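Local atomic coordinates of folylpolyglutamate synthase/dihydrofolate synthase (Thermotoga maritima, PDB entry 1O5Z), a protein that probably adds L-glutamate to dihydropteroate and to tetrahydrofolyl-polyglutamates at the expense of ATP, with magnesium as cofactor. Residues G64-M69 against G277-T282; E94-N99 against T137-L142; V109-T114 against F144-V149; E309-N314 against Y318-A323; E406-T411 against T415-S420. All coordinates share one frame; numbering follows the deposited sequence.

Contact 1 (G64-M69 against G277-T282); sequences GSVANM and GVALKT. With SO4 (sulfate ion), chain C.
Val-66 and Ala-279 meet at unusually short range for two packed helices: their CA atoms lie 5.2 Å apart. The segment axes approach to 8.7 Å and cross at -50°, and the small methyl of Ala-279 permits the closeness. Its CB rests against Met-69 CB at 3.8 Å. Val-66 divides its branches between two partners. CG1, anti to the backbone N (chi1 167°), is directed over the backbone of Ala-279 and reaches its CA at 4.0 Å. CG2 points to Val-278 and touches its CB at 4.0 Å, the two valines crossing at about a right angle. Cutting Val-66 back to an alanine here is likely to open a gap between the helices, leaving Val-278 CB and the Ala-279 backbone without their methyl neighbours. On the far helix Val-278 O is gripped twice, by Thr-282 N and, from the opposite face of its plane, by Thr-282 OG1.

Helix 63-77 also presents its first turn to an anion. Gly-64 N donates to sulfate O3 at 2.7 Å, and Ser-65 N to O4; a CB on Gly-64 would collide with that O3. With Gly-62 N also bonded to the sulfate, the geometry is consistent with the phosphate-binding P-loop of the Mur ligase middle domain, where ATP phosphates probably lie. The four residues that touch are all buried: Val-66 also packs on Ile-57 of strand 53-58, while Val-278 and Thr-282 lean on Val-208 of strand 207-209.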
# COMPACT_ATOMS: atom_id res chain seq x y z
N GLY A 64 2.17 -2.29 -2.72
CA GLY A 64 0.79 -1.91 -2.69
C GLY A 64 0.31 -1.46 -4.04
O GLY A 64 -0.76 -1.87 -4.45
N SER A 65 1.05 -0.58 -4.72
CA SER A 65 0.69 -0.11 -6.09
C SER A 65 0.66 -1.25 -7.07
O SER A 65 -0.25 -1.33 -7.91
CB SER A 65 1.72 0.83 -6.69
OG SER A 65 1.82 2.07 -6.03
N VAL A 66 1.70 -2.09 -7.05
CA VAL A 66 1.77 -3.22 -8.00
C VAL A 66 0.62 -4.19 -7.73
O VAL A 66 -0.05 -4.62 -8.68
CB VAL A 66 3.11 -3.95 -7.98
CG1 VAL A 66 3.02 -5.26 -8.74
CG2 VAL A 66 4.23 -3.05 -8.59
N ALA A 67 0.35 -4.50 -6.47
CA ALA A 67 -0.81 -5.35 -6.16
C ALA A 67 -2.11 -4.77 -6.70
O ALA A 67 -2.91 -5.46 -7.30
CB ALA A 67 -0.94 -5.57 -4.63
N ASN A 68 -2.33 -3.49 -6.41
CA ASN A 68 -3.52 -2.78 -6.83
C ASN A 68 -3.69 -2.81 -8.34
O ASN A 68 -4.76 -3.06 -8.83
CB ASN A 68 -3.50 -1.33 -6.36
CG ASN A 68 -4.81 -0.65 -6.57
OD1 ASN A 68 -4.98 0.11 -7.53
ND2 ASN A 68 -5.78 -0.96 -5.69
N MET A 69 -2.60 -2.54 -9.04
CA MET A 69 -2.60 -2.57 -10.50
C MET A 69 -2.95 -3.98 -11.05
O MET A 69 -3.77 -4.15 -11.97
CB MET A 69 -1.24 -2.14 -10.99
CG MET A 69 -0.97 -0.66 -10.79
SD MET A 69 0.75 -0.27 -11.28
CE MET A 69 0.93 1.44 -10.80
N GLY A 277 4.97 -1.38 -15.20
CA GLY A 277 5.75 -2.42 -15.89
C GLY A 277 5.87 -3.70 -15.06
O GLY A 277 5.75 -4.80 -15.53
N VAL A 278 6.17 -3.54 -13.80
CA VAL A 278 6.28 -4.70 -12.91
C VAL A 278 4.97 -5.48 -12.86
O VAL A 278 4.99 -6.70 -12.89
CB VAL A 278 6.71 -4.31 -11.46
CG1 VAL A 278 6.73 -5.54 -10.56
CG2 VAL A 278 8.04 -3.67 -11.48
N ALA A 279 3.85 -4.76 -12.74
CA ALA A 279 2.51 -5.36 -12.70
C ALA A 279 2.20 -6.17 -13.99
O ALA A 279 1.61 -7.25 -13.94
CB ALA A 279 1.48 -4.29 -12.48
N LEU A 280 2.56 -5.60 -15.15
CA LEU A 280 2.29 -6.23 -16.42
C LEU A 280 3.17 -7.44 -16.59
O LEU A 280 2.69 -8.49 -17.03
CB LEU A 280 2.47 -5.24 -17.59
CG LEU A 280 1.57 -3.98 -17.59
CD1 LEU A 280 1.67 -3.17 -18.92
CD2 LEU A 280 0.15 -4.34 -17.35
N LYS A 281 4.46 -7.33 -16.25
CA LYS A 281 5.30 -8.54 -16.21
C LYS A 281 4.75 -9.57 -15.24
O LYS A 281 4.69 -10.73 -15.56
CB LYS A 281 6.76 -8.22 -15.89
CG LYS A 281 7.82 -9.38 -16.15
CD LYS A 281 7.39 -10.60 -17.04
CE LYS A 281 7.62 -10.42 -18.47
NZ LYS A 281 6.87 -11.45 -19.29
N THR A 282 4.32 -9.15 -14.06
CA THR A 282 3.81 -10.09 -13.13
C THR A 282 2.70 -10.89 -13.80
O THR A 282 2.68 -12.10 -13.76
CB THR A 282 3.32 -9.34 -11.92
OG1 THR A 282 4.46 -8.81 -11.20
CG2 THR A 282 2.57 -10.30 -10.94
S SO4 C . 3.49 1.04 -1.90
O1 SO4 C . 4.88 1.40 -1.65
O2 SO4 C . 2.54 1.94 -1.29
O3 SO4 C . 3.37 -0.29 -1.29
O4 SO4 C . 3.18 1.05 -3.33

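Contact 2 (E94-N99 against T137-L142)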
# COMPACT_ATOMS: atom_id res chain seq x y z
N GLU A 94 -10.10 -1.30 3.81
CA GLU A 94 -9.15 -1.25 2.68
C GLU A 94 -8.28 -2.51 2.52
O GLU A 94 -7.75 -2.81 1.43
CB GLU A 94 -8.17 -0.07 2.88
CG GLU A 94 -8.77 1.31 2.76
CD GLU A 94 -7.88 2.38 3.34
OE1 GLU A 94 -6.63 2.21 3.35
OE2 GLU A 94 -8.42 3.40 3.82
N ARG A 95 -8.10 -3.24 3.62
CA ARG A 95 -7.16 -4.35 3.66
C ARG A 95 -7.66 -5.55 2.91
O ARG A 95 -6.88 -6.33 2.47
CB ARG A 95 -6.85 -4.77 5.12
CG ARG A 95 -6.10 -3.75 5.93
CD ARG A 95 -6.11 -4.03 7.38
NE ARG A 95 -5.39 -3.00 8.11
CZ ARG A 95 -4.12 -3.08 8.49
NH1 ARG A 95 -3.58 -2.05 9.14
NH2 ARG A 95 -3.38 -4.18 8.28
N ILE A 96 -8.98 -5.69 2.79
CA ILE A 96 -9.61 -6.88 2.18
C ILE A 96 -10.70 -6.47 1.21
O ILE A 96 -11.64 -5.80 1.57
CB ILE A 96 -10.21 -7.77 3.28
CG1 ILE A 96 -9.17 -8.05 4.38
CG2 ILE A 96 -10.69 -9.06 2.71
CD1 ILE A 96 -9.73 -8.82 5.53
N ARG A 97 -10.56 -6.91 -0.04
CA ARG A 97 -11.40 -6.47 -1.11
C ARG A 97 -11.83 -7.62 -1.97
O ARG A 97 -11.16 -8.63 -2.06
CB ARG A 97 -10.67 -5.44 -1.95
CG ARG A 97 -9.96 -4.47 -1.15
CD ARG A 97 -9.48 -3.29 -1.94
NE ARG A 97 -8.59 -2.49 -1.11
CZ ARG A 97 -7.85 -1.50 -1.55
NH1 ARG A 97 -7.89 -1.12 -2.83
NH2 ARG A 97 -7.10 -0.84 -0.68
N LEU A 98 -13.02 -7.46 -2.52
CA LEU A 98 -13.60 -8.33 -3.52
C LEU A 98 -13.89 -7.42 -4.72
O LEU A 98 -14.66 -6.46 -4.63
CB LEU A 98 -14.91 -8.94 -3.03
CG LEU A 98 -15.68 -9.87 -3.96
CD1 LEU A 98 -14.86 -11.08 -4.36
CD2 LEU A 98 -16.95 -10.26 -3.22
N ASN A 99 -13.19 -7.73 -5.80
CA ASN A 99 -13.32 -7.00 -7.02
C ASN A 99 -13.07 -5.54 -6.71
O ASN A 99 -13.71 -4.67 -7.24
CB ASN A 99 -14.68 -7.28 -7.64
CG ASN A 99 -14.85 -8.77 -8.01
OD1 ASN A 99 -13.86 -9.42 -8.28
ND2 ASN A 99 -16.09 -9.26 -8.09
N THR A 137 -4.84 -11.61 8.07
CA THR A 137 -4.49 -12.34 6.87
C THR A 137 -5.37 -13.56 6.71
O THR A 137 -5.83 -13.86 5.63
CB THR A 137 -3.00 -12.74 6.90
OG1 THR A 137 -2.20 -11.55 6.97
CG2 THR A 137 -2.60 -13.43 5.60
N ALA A 138 -5.57 -14.29 7.80
CA ALA A 138 -6.41 -15.47 7.76
C ALA A 138 -7.86 -15.09 7.46
O ALA A 138 -8.60 -15.83 6.77
CB ALA A 138 -6.28 -16.22 9.08
N MET A 139 -8.28 -13.94 8.02
CA MET A 139 -9.58 -13.39 7.69
C MET A 139 -9.72 -13.15 6.20
O MET A 139 -10.71 -13.51 5.61
CB MET A 139 -9.76 -12.06 8.37
CG MET A 139 -10.05 -12.13 9.86
SD MET A 139 -10.41 -10.46 10.56
CE MET A 139 -11.39 -9.74 9.18
N ALA A 140 -8.73 -12.52 5.58
CA ALA A 140 -8.76 -12.33 4.15
C ALA A 140 -8.84 -13.65 3.43
O ALA A 140 -9.68 -13.82 2.59
CB ALA A 140 -7.57 -11.56 3.71
N PHE A 141 -7.97 -14.59 3.77
CA PHE A 141 -7.97 -15.90 3.10
C PHE A 141 -9.30 -16.60 3.19
O PHE A 141 -9.77 -17.19 2.24
CB PHE A 141 -6.91 -16.82 3.68
CG PHE A 141 -5.52 -16.54 3.21
CD1 PHE A 141 -4.48 -16.51 4.12
CD2 PHE A 141 -5.23 -16.40 1.85
CE1 PHE A 141 -3.14 -16.24 3.70
CE2 PHE A 141 -3.92 -16.18 1.44
CZ PHE A 141 -2.86 -16.11 2.38
N LEU A 142 -9.89 -16.54 4.37
CA LEU A 142 -11.19 -17.17 4.60
C LEU A 142 -12.28 -16.47 3.78
O LEU A 142 -13.12 -17.09 3.15
CB LEU A 142 -11.52 -17.07 6.10
CG LEU A 142 -12.75 -17.82 6.56
CD1 LEU A 142 -12.70 -19.22 6.05
CD2 LEU A 142 -12.93 -17.78 8.09
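Ile-96 meets Ala-140 with both branches of its side chain, through CG1, CD1 and CG2, and these two residues account for most of the surface buried here. CG1, anti to the carbonyl carbon (chi1 -51°), passes alongside Ala-140 CB at 3.9 Å. Beyond it CD1 lies against the helix backbone, 3.8 Å from Ala-140 N, while CG2 comes to Ala-140 CA. So full a meeting is possible because alanine carries only a methyl; the CA atoms of the pair are 5.9 Å apart. Met-139 supplies the third surface: its chain bends at chi3 (39°), and CE touches Ile-96 CD1 at 4.1 Å. A serine in place of Ile-96 would probably leave Met-139 CE and the Ala-140 methyl facing a gap, with a hydroxyl set among apolar groups.

The backbone leading into the strand is braced from the other side. Arg-97 turns a side-on pair of donors to a single atom, NE reaching Glu-94 O at 2.7 Å and NH2 reaching it at 3.0 Å, with that oxygen in the guanidinium plane. The same guanidinium makes a salt bridge to Glu-100 and a cation-pi contact with Tyr-85.

Strand 96-98 runs antiparallel between strands 81-84 and 101-102, and the contact seats helix 132-146 on it. Ala-140 also packs on Tyr-84 of strand 81-84, and Met-139 on Ile-111 and Met-115 of helix 105-122.

Contact 3 (V109-T114 against F144-V149); sequences VKIYET and FAEKNV
Glu-146 slides past both Ile-111 and Thr-114, running opposite to each, so that its carboxylate comes alongside both instead of meeting either head-on. OE2 does the touching: it stands 4.2 Å from Ile-111 CG1 and 4.0 Å from Thr-114 OG1. The second separation is too long for a hydrogen bond, and the threonine hydroxyl instead donates to Lys-110 O within its own helix, at 3.1 Å. That bond holds the hydroxyl against its own helix, on a carbonyl that also receives Thr-114 N. The carboxylate reaches across through a bend at chi2 (-130°), away from any staggered value. With the nearest CA atoms, those of Ile-111 and Glu-146, 8.8 Å apart, the contact is made by side-chain atoms.

Glu-146 and Thr-114 are solvent-exposed, whereas Ile-111 is buried. Just after Glu-146 the helix stops in a Schellman motif: Asn-148 takes a positive phi (53°), and Val-149 N returns to Phe-144 O while Asn-148 N returns to Ala-145 O.

This is partly buried packing between two helices of the middle domain, 105-122 and 132-146. Ile-111 continues inward onto Met-139, Leu-142 and Tyr-143, while Phe-144 packs on Ile-96 of strand 96-98.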
# COMPACT_ATOMS: atom_id res chain seq x y z
N VAL A 109 -17.44 -8.79 10.42
CA VAL A 109 -18.09 -9.37 11.60
C VAL A 109 -18.36 -10.87 11.36
O VAL A 109 -18.03 -11.69 12.21
CB VAL A 109 -19.36 -8.59 11.95
CG1 VAL A 109 -20.20 -9.31 13.02
CG2 VAL A 109 -19.02 -7.26 12.46
N LYS A 110 -18.89 -11.20 10.20
CA LYS A 110 -19.19 -12.60 9.85
C LYS A 110 -17.96 -13.50 9.84
O LYS A 110 -17.97 -14.56 10.45
CB LYS A 110 -19.90 -12.70 8.48
CG LYS A 110 -21.44 -12.42 8.53
CD LYS A 110 -22.00 -12.24 7.08
CE LYS A 110 -23.46 -12.71 6.93
NZ LYS A 110 -23.63 -13.71 5.77
N ILE A 111 -16.93 -13.09 9.13
CA ILE A 111 -15.71 -13.86 9.12
C ILE A 111 -15.12 -13.95 10.52
O ILE A 111 -14.68 -15.02 10.94
CB ILE A 111 -14.68 -13.35 8.11
CG1 ILE A 111 -14.94 -13.97 6.72
CG2 ILE A 111 -13.24 -13.79 8.47
CD1 ILE A 111 -15.66 -13.11 5.92
N TYR A 112 -15.14 -12.87 11.28
CA TYR A 112 -14.67 -12.95 12.63
C TYR A 112 -15.48 -14.00 13.47
O TYR A 112 -14.91 -14.79 14.18
CB TYR A 112 -14.70 -11.58 13.30
CG TYR A 112 -14.33 -11.74 14.72
CD1 TYR A 112 -13.00 -11.87 15.10
CD2 TYR A 112 -15.30 -11.86 15.68
CE1 TYR A 112 -12.67 -12.07 16.40
CE2 TYR A 112 -15.00 -12.06 16.96
CZ TYR A 112 -13.67 -12.17 17.33
OH TYR A 112 -13.39 -12.41 18.66
N GLU A 113 -16.78 -14.00 13.38
CA GLU A 113 -17.58 -14.93 14.14
C GLU A 113 -17.32 -16.39 13.77
O GLU A 113 -17.24 -17.25 14.65
CB GLU A 113 -19.03 -14.55 14.01
CG GLU A 113 -19.27 -13.38 14.93
CD GLU A 113 -20.67 -12.82 14.84
OE1 GLU A 113 -21.47 -13.26 13.94
OE2 GLU A 113 -20.95 -11.91 15.69
N THR A 114 -17.12 -16.65 12.49
CA THR A 114 -16.56 -17.94 12.04
C THR A 114 -15.24 -18.37 12.69
O THR A 114 -15.13 -19.52 13.13
CB THR A 114 -16.40 -17.90 10.54
OG1 THR A 114 -17.68 -17.60 9.99
CG2 THR A 114 -16.07 -19.28 9.98
N PHE A 144 -11.94 -14.71 0.99
CA PHE A 144 -11.74 -15.06 -0.38
C PHE A 144 -12.30 -16.41 -0.68
O PHE A 144 -12.84 -16.60 -1.74
CB PHE A 144 -10.26 -15.02 -0.74
CG PHE A 144 -9.61 -13.70 -0.53
CD1 PHE A 144 -10.35 -12.51 -0.62
CD2 PHE A 144 -8.26 -13.62 -0.26
CE1 PHE A 144 -9.74 -11.27 -0.41
CE2 PHE A 144 -7.65 -12.39 -0.06
CZ PHE A 144 -8.42 -11.19 -0.15
N ALA A 145 -12.13 -17.36 0.23
CA ALA A 145 -12.74 -18.67 0.09
C ALA A 145 -14.29 -18.61 0.18
O ALA A 145 -14.99 -19.15 -0.68
CB ALA A 145 -12.20 -19.64 1.17
N GLU A 146 -14.83 -17.92 1.18
CA GLU A 146 -16.28 -17.87 1.33
C GLU A 146 -16.81 -17.18 0.06
O GLU A 146 -17.89 -17.51 -0.40
CB GLU A 146 -16.77 -17.23 2.67
CG GLU A 146 -15.94 -17.59 3.93
CD GLU A 146 -16.68 -18.09 5.22
OE1 GLU A 146 -16.51 -19.32 5.52
OE2 GLU A 146 -17.35 -17.32 6.00
N LYS A 147 -16.05 -16.29 -0.56
CA LYS A 147 -16.55 -15.59 -1.74
C LYS A 147 -16.26 -16.31 -3.05
O LYS A 147 -16.58 -15.78 -4.12
CB LYS A 147 -15.97 -14.16 -1.84
CG LYS A 147 -16.46 -13.23 -0.76
CD LYS A 147 -17.94 -12.95 -0.91
CE LYS A 147 -18.39 -11.96 0.16
NZ LYS A 147 -19.86 -11.65 0.10
N ASN A 148 -15.64 -17.49 -3.00
CA ASN A 148 -15.36 -18.24 -4.24
C ASN A 148 -14.60 -17.41 -5.29
O ASN A 148 -14.95 -17.38 -6.45
CB ASN A 148 -16.65 -18.81 -4.84
CG ASN A 148 -17.44 -19.62 -3.82
OD1 ASN A 148 -16.89 -20.40 -3.03
ND2 ASN A 148 -18.74 -19.42 -3.80
N VAL A 149 -13.54 -16.77 -4.88
CA VAL A 149 -12.75 -15.95 -5.82
C VAL A 149 -11.98 -16.86 -6.78
O VAL A 149 -11.74 -18.03 -6.49
CB VAL A 149 -11.81 -14.96 -5.09
CG1 VAL A 149 -12.60 -14.05 -4.14
CG2 VAL A 149 -10.70 -15.69 -4.35

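Contact 4 (E309-N314 against Y318-A323)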
# COMPACT_ATOMS: atom_id res chain seq x y z
N GLU A 309 -1.13 11.15 -4.02
CA GLU A 309 -2.47 11.08 -4.49
C GLU A 309 -2.95 12.50 -4.64
O GLU A 309 -2.90 13.26 -3.67
CB GLU A 309 -3.36 10.41 -3.44
CG GLU A 309 -4.48 9.68 -4.08
CD GLU A 309 -5.55 9.29 -3.12
OE1 GLU A 309 -5.25 9.19 -1.92
OE2 GLU A 309 -6.68 9.11 -3.61
N ILE A 310 -3.41 12.85 -5.82
CA ILE A 310 -3.98 14.15 -6.05
C ILE A 310 -5.47 13.99 -6.22
O ILE A 310 -5.89 13.25 -7.10
CB ILE A 310 -3.36 14.83 -7.32
CG1 ILE A 310 -1.89 15.18 -7.07
CG2 ILE A 310 -4.13 16.11 -7.68
CD1 ILE A 310 -1.01 14.18 -7.55
N LEU A 311 -6.25 14.70 -5.41
CA LEU A 311 -7.69 14.69 -5.46
C LEU A 311 -8.17 16.10 -5.74
O LEU A 311 -7.92 16.99 -4.94
CB LEU A 311 -8.26 14.29 -4.10
CG LEU A 311 -8.79 12.89 -3.80
CD1 LEU A 311 -9.48 12.93 -2.43
CD2 LEU A 311 -9.75 12.37 -4.87
N GLU A 312 -8.87 16.31 -6.85
CA GLU A 312 -9.57 17.55 -7.09
C GLU A 312 -10.90 17.45 -6.38
O GLU A 312 -11.69 16.55 -6.64
CB GLU A 312 -9.84 17.80 -8.57
CG GLU A 312 -8.90 18.81 -9.20
CD GLU A 312 -9.61 19.89 -10.04
OE1 GLU A 312 -10.72 19.61 -10.58
OE2 GLU A 312 -9.05 21.03 -10.16
N LYS A 313 -11.14 18.38 -5.47
CA LYS A 313 -12.38 18.43 -4.72
C LYS A 313 -12.85 19.86 -4.84
O LYS A 313 -12.14 20.79 -4.45
CB LYS A 313 -12.12 18.01 -3.26
CG LYS A 313 -13.31 18.12 -2.34
CD LYS A 313 -14.00 16.80 -2.09
CE LYS A 313 -15.11 16.48 -3.07
NZ LYS A 313 -16.17 15.62 -2.43
N ASN A 314 -14.01 20.04 -5.45
CA ASN A 314 -14.66 21.34 -5.49
C ASN A 314 -13.80 22.36 -6.19
O ASN A 314 -13.82 23.54 -5.84
CB ASN A 314 -15.06 21.81 -4.07
CG ASN A 314 -16.07 20.86 -3.40
OD1 ASN A 314 -16.93 20.28 -4.07
ND2 ASN A 314 -15.98 20.70 -2.08
N TYR A 318 -5.75 18.81 -3.97
CA TYR A 318 -5.08 18.33 -2.77
C TYR A 318 -4.05 17.30 -3.15
O TYR A 318 -4.34 16.37 -3.88
CB TYR A 318 -6.09 17.67 -1.85
CG TYR A 318 -7.06 18.66 -1.33
CD1 TYR A 318 -8.27 18.87 -1.97
CD2 TYR A 318 -6.75 19.39 -0.22
CE1 TYR A 318 -9.14 19.81 -1.50
CE2 TYR A 318 -7.62 20.33 0.27
CZ TYR A 318 -8.81 20.54 -0.36
OH TYR A 318 -9.64 21.50 0.13
N ILE A 319 -2.83 17.46 -2.65
CA ILE A 319 -1.79 16.47 -2.81
C ILE A 319 -1.71 15.76 -1.47
O ILE A 319 -1.24 16.32 -0.50
CB ILE A 319 -0.46 17.12 -3.22
CG1 ILE A 319 -0.64 17.90 -4.54
CG2 ILE A 319 0.60 16.04 -3.44
CD1 ILE A 319 -1.03 19.38 -4.43
N LEU A 320 -2.24 14.54 -1.43
CA LEU A 320 -2.28 13.76 -0.22
C LEU A 320 -1.09 12.85 -0.29
O LEU A 320 -1.00 11.98 -1.15
CB LEU A 320 -3.58 12.94 -0.13
CG LEU A 320 -4.89 13.77 -0.27
CD1 LEU A 320 -6.14 12.90 -0.40
CD2 LEU A 320 -5.02 14.76 0.84
N ASP A 321 -0.14 13.05 0.62
CA ASP A 321 0.98 12.19 0.69
C ASP A 321 1.35 11.94 2.11
O ASP A 321 1.66 12.88 2.85
CB ASP A 321 2.15 12.80 -0.06
CG ASP A 321 3.27 11.79 -0.29
OD1 ASP A 321 3.48 11.41 -1.47
OD2 ASP A 321 3.99 11.34 0.64
N GLY A 322 1.38 10.67 2.48
CA GLY A 322 1.66 10.28 3.84
C GLY A 322 3.11 10.36 4.28
O GLY A 322 3.40 9.88 5.38
N ALA A 323 4.02 10.88 3.43
CA ALA A 323 5.43 11.10 3.78
C ALA A 323 5.52 11.47 5.25
O ALA A 323 4.76 12.34 5.70
CB ALA A 323 6.02 12.22 2.93
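Ile-310 and Ile-319 form the central, non-hydrogen-bonded pair of a beta hairpin, their side chains side by side and their CG1 atoms 3.9 Å apart. Hydrogen-bonded pairs flank them. Glu-309 and Leu-320 exchange two bonds, the shorter from Leu-320 N to Glu-309 O at 2.7 Å, which lies nearly along the C=O axis. Leu-311 N to Tyr-318 O and Tyr-318 N to Leu-311 O are both 3.0 Å; the first donor lies in the carbonyl plane, the second stands above it. Ile-310 CA adds a CA-H...O contact to Tyr-318 O at 3.1 Å. On the other face the side chains of Leu-311 and Leu-320 cross, their CD1 atoms 3.9 Å apart, and Glu-309 lies beside them with its carboxylate held by Arg-428 and by Gly-306 N.

Toward the turn the packing thins. Lys-313 touches Tyr-318 through its CB alone, 3.9 Å from CE1, then bends at chi2 and chi3 and leads away to Leu-431 O. The tyrosine presents its edge to Leu-311 O and sends its hydroxyl to Lys-316, while Glu-312 is exposed and takes no part in the pairing. Past its pairing with 309-311, Asp-321 OD2 takes Ala-323 N with its anti lone pair, an Asx turn.

Strand 309-313 is one edge of the six-stranded sheet; 316-320 separates it from 414-418, and helix 421-433 packs over the face bearing Leu-311, Tyr-318 and Leu-320.

Contact 5 (E406-T411 against T415-S420). With SO4 (sulfate ion), chain D.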
# COMPACT_ATOMS: atom_id res chain seq x y z
N GLU A 406 -10.16 22.30 9.21
CA GLU A 406 -10.21 23.74 9.11
C GLU A 406 -9.03 24.19 8.32
O GLU A 406 -9.17 25.07 7.49
CB GLU A 406 -10.17 24.40 10.47
CG GLU A 406 -10.34 25.91 10.43
CD GLU A 406 -10.43 26.53 11.82
OE1 GLU A 406 -10.51 25.79 12.85
OE2 GLU A 406 -10.46 27.77 11.89
N ALA A 407 -7.87 23.62 8.61
CA ALA A 407 -6.65 23.91 7.85
C ALA A 407 -6.86 23.72 6.36
O ALA A 407 -6.52 24.61 5.60
CB ALA A 407 -5.49 23.08 8.32
N ILE A 408 -7.40 22.60 5.92
CA ILE A 408 -7.61 22.43 4.47
C ILE A 408 -8.72 23.28 3.94
O ILE A 408 -8.66 23.74 2.81
CB ILE A 408 -7.82 20.96 4.06
CG1 ILE A 408 -8.99 20.32 4.81
CG2 ILE A 408 -6.53 20.17 4.30
CD1 ILE A 408 -9.74 19.30 4.00
N GLU A 409 -9.74 23.54 4.77
CA GLU A 409 -10.83 24.42 4.36
C GLU A 409 -10.33 25.83 4.06
O GLU A 409 -10.90 26.52 3.22
CB GLU A 409 -11.96 24.38 5.42
CG GLU A 409 -13.20 25.20 5.10
CD GLU A 409 -12.96 26.70 5.29
OE1 GLU A 409 -13.72 27.52 4.71
OE2 GLU A 409 -12.00 27.05 6.00
N SER A 410 -9.23 26.21 4.71
CA SER A 410 -8.70 27.56 4.70
C SER A 410 -7.82 27.92 3.50
O SER A 410 -7.52 29.10 3.27
CB SER A 410 -7.92 27.75 5.99
OG SER A 410 -8.89 27.72 7.04
N THR A 411 -7.42 26.92 2.74
CA THR A 411 -6.58 27.17 1.58
C THR A 411 -7.39 27.42 0.31
O THR A 411 -8.53 26.99 0.17
CB THR A 411 -5.60 26.03 1.37
OG1 THR A 411 -6.29 24.77 1.32
CG2 THR A 411 -4.71 25.86 2.59
N THR A 415 -3.04 22.31 -2.33
CA THR A 415 -2.64 22.10 -0.94
C THR A 415 -2.05 20.72 -0.77
O THR A 415 -2.69 19.74 -1.12
CB THR A 415 -3.84 22.25 -0.03
OG1 THR A 415 -4.29 23.60 -0.08
CG2 THR A 415 -3.45 22.05 1.43
N VAL A 416 -0.85 20.67 -0.21
CA VAL A 416 -0.15 19.45 0.12
C VAL A 416 -0.45 19.14 1.58
O VAL A 416 -0.14 19.91 2.46
CB VAL A 416 1.38 19.60 -0.06
CG1 VAL A 416 2.09 18.34 0.44
CG2 VAL A 416 1.74 19.90 -1.52
N VAL A 417 -1.08 17.98 1.82
CA VAL A 417 -1.37 17.50 3.15
C VAL A 417 -0.41 16.33 3.44
O VAL A 417 -0.47 15.27 2.82
CB VAL A 417 -2.86 17.06 3.26
CG1 VAL A 417 -3.17 16.56 4.66
CG2 VAL A 417 -3.78 18.20 2.91
N THR A 418 0.46 16.50 4.42
CA THR A 418 1.50 15.54 4.66
C THR A 418 2.03 15.60 6.10
O THR A 418 1.62 16.41 6.89
CB THR A 418 2.62 15.80 3.58
OG1 THR A 418 3.56 14.74 3.62
CG2 THR A 418 3.47 17.03 3.84
N GLY A 419 2.96 14.71 6.42
CA GLY A 419 3.60 14.68 7.74
C GLY A 419 3.32 13.42 8.50
O GLY A 419 4.12 13.01 9.33
N SER A 420 2.19 12.78 8.19
CA SER A 420 1.60 11.73 9.01
C SER A 420 0.56 11.01 8.19
O SER A 420 -0.26 11.64 7.58
CB SER A 420 0.92 12.36 10.22
OG SER A 420 0.00 11.48 10.84
S SO4 D . 2.07 8.57 11.33
O1 SO4 D . 2.16 9.90 11.89
O2 SO4 D . 2.67 7.58 12.22
O3 SO4 D . 0.68 8.19 11.18
O4 SO4 D . 2.74 8.60 10.03
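Ile-408 lays its CG2 methyl across Val-417 CG2, 3.7 Å away, the two side chains meeting at about a right angle. This pair seats helix 404-409 on strand 414-418 in a beta-alpha-beta crossover of the glutamate ligase domain: the helix follows strand 399-400 and precedes 414-418, which runs parallel to it in the same sheet. Ile-408 holds CG1 in the crowded position between N and carbonyl carbon (chi1 56°), leaving CG2 beside the backbone N and facing the valine. The isoleucine is further enclosed by Tyr-318, Val-427 and Leu-431.

A second meeting closes the turn between helix and strand. Thr-411 and Thr-415 reach toward each other tip to tip, their OG1 atoms 2.7 Å apart, and Thr-411 CB comes within 3.1 Å of Thr-415 OG1. Each buried hydroxyl has a further partner: Thr-411 OG1 is bonded to Lys-316 NZ and Thr-415 OG1 to Arg-413 O. Ser-410 OG bends back to Glu-406 O at 2.7 Å, standing above the carbonyl plane.

Beyond the strand Gly-419 adopts phi 117°, where a CB would jam against the carbonyl O of Thr-418. Ser-420 then occupies the N-cap of helix 421-433, its OG bonded to Leu-423 N. A sulfate sits at this helix start, held by Leu-421 N and Phe-422 N; with its hydroxyl anti to the backbone N, Ser-420 adds a bond from OG to sulfate O1 of 2.9 Å.

In the fold
From the N terminus, contact 1 opens at 64-69 and closes 208 residues later at 277-282, spanning much of the middle domain. Contacts 2 and 3 fall within that long loop and cross each other: 94-99 and 109-114 open in turn, then 137-142 and 144-149 close in the same order along helix 132-146 and its C-terminal end. They tie strand 96-98 and helix 105-122 to that helix, their centres about 8 Å apart; contact 2 also touches contact 1 through Arg-97 and Asn-68. After contact 1 closes, contacts 4 and 5 follow in series in the glutamate ligase domain, each closing a short loop. Neighbouring strands 316-320 and 414-418 join them.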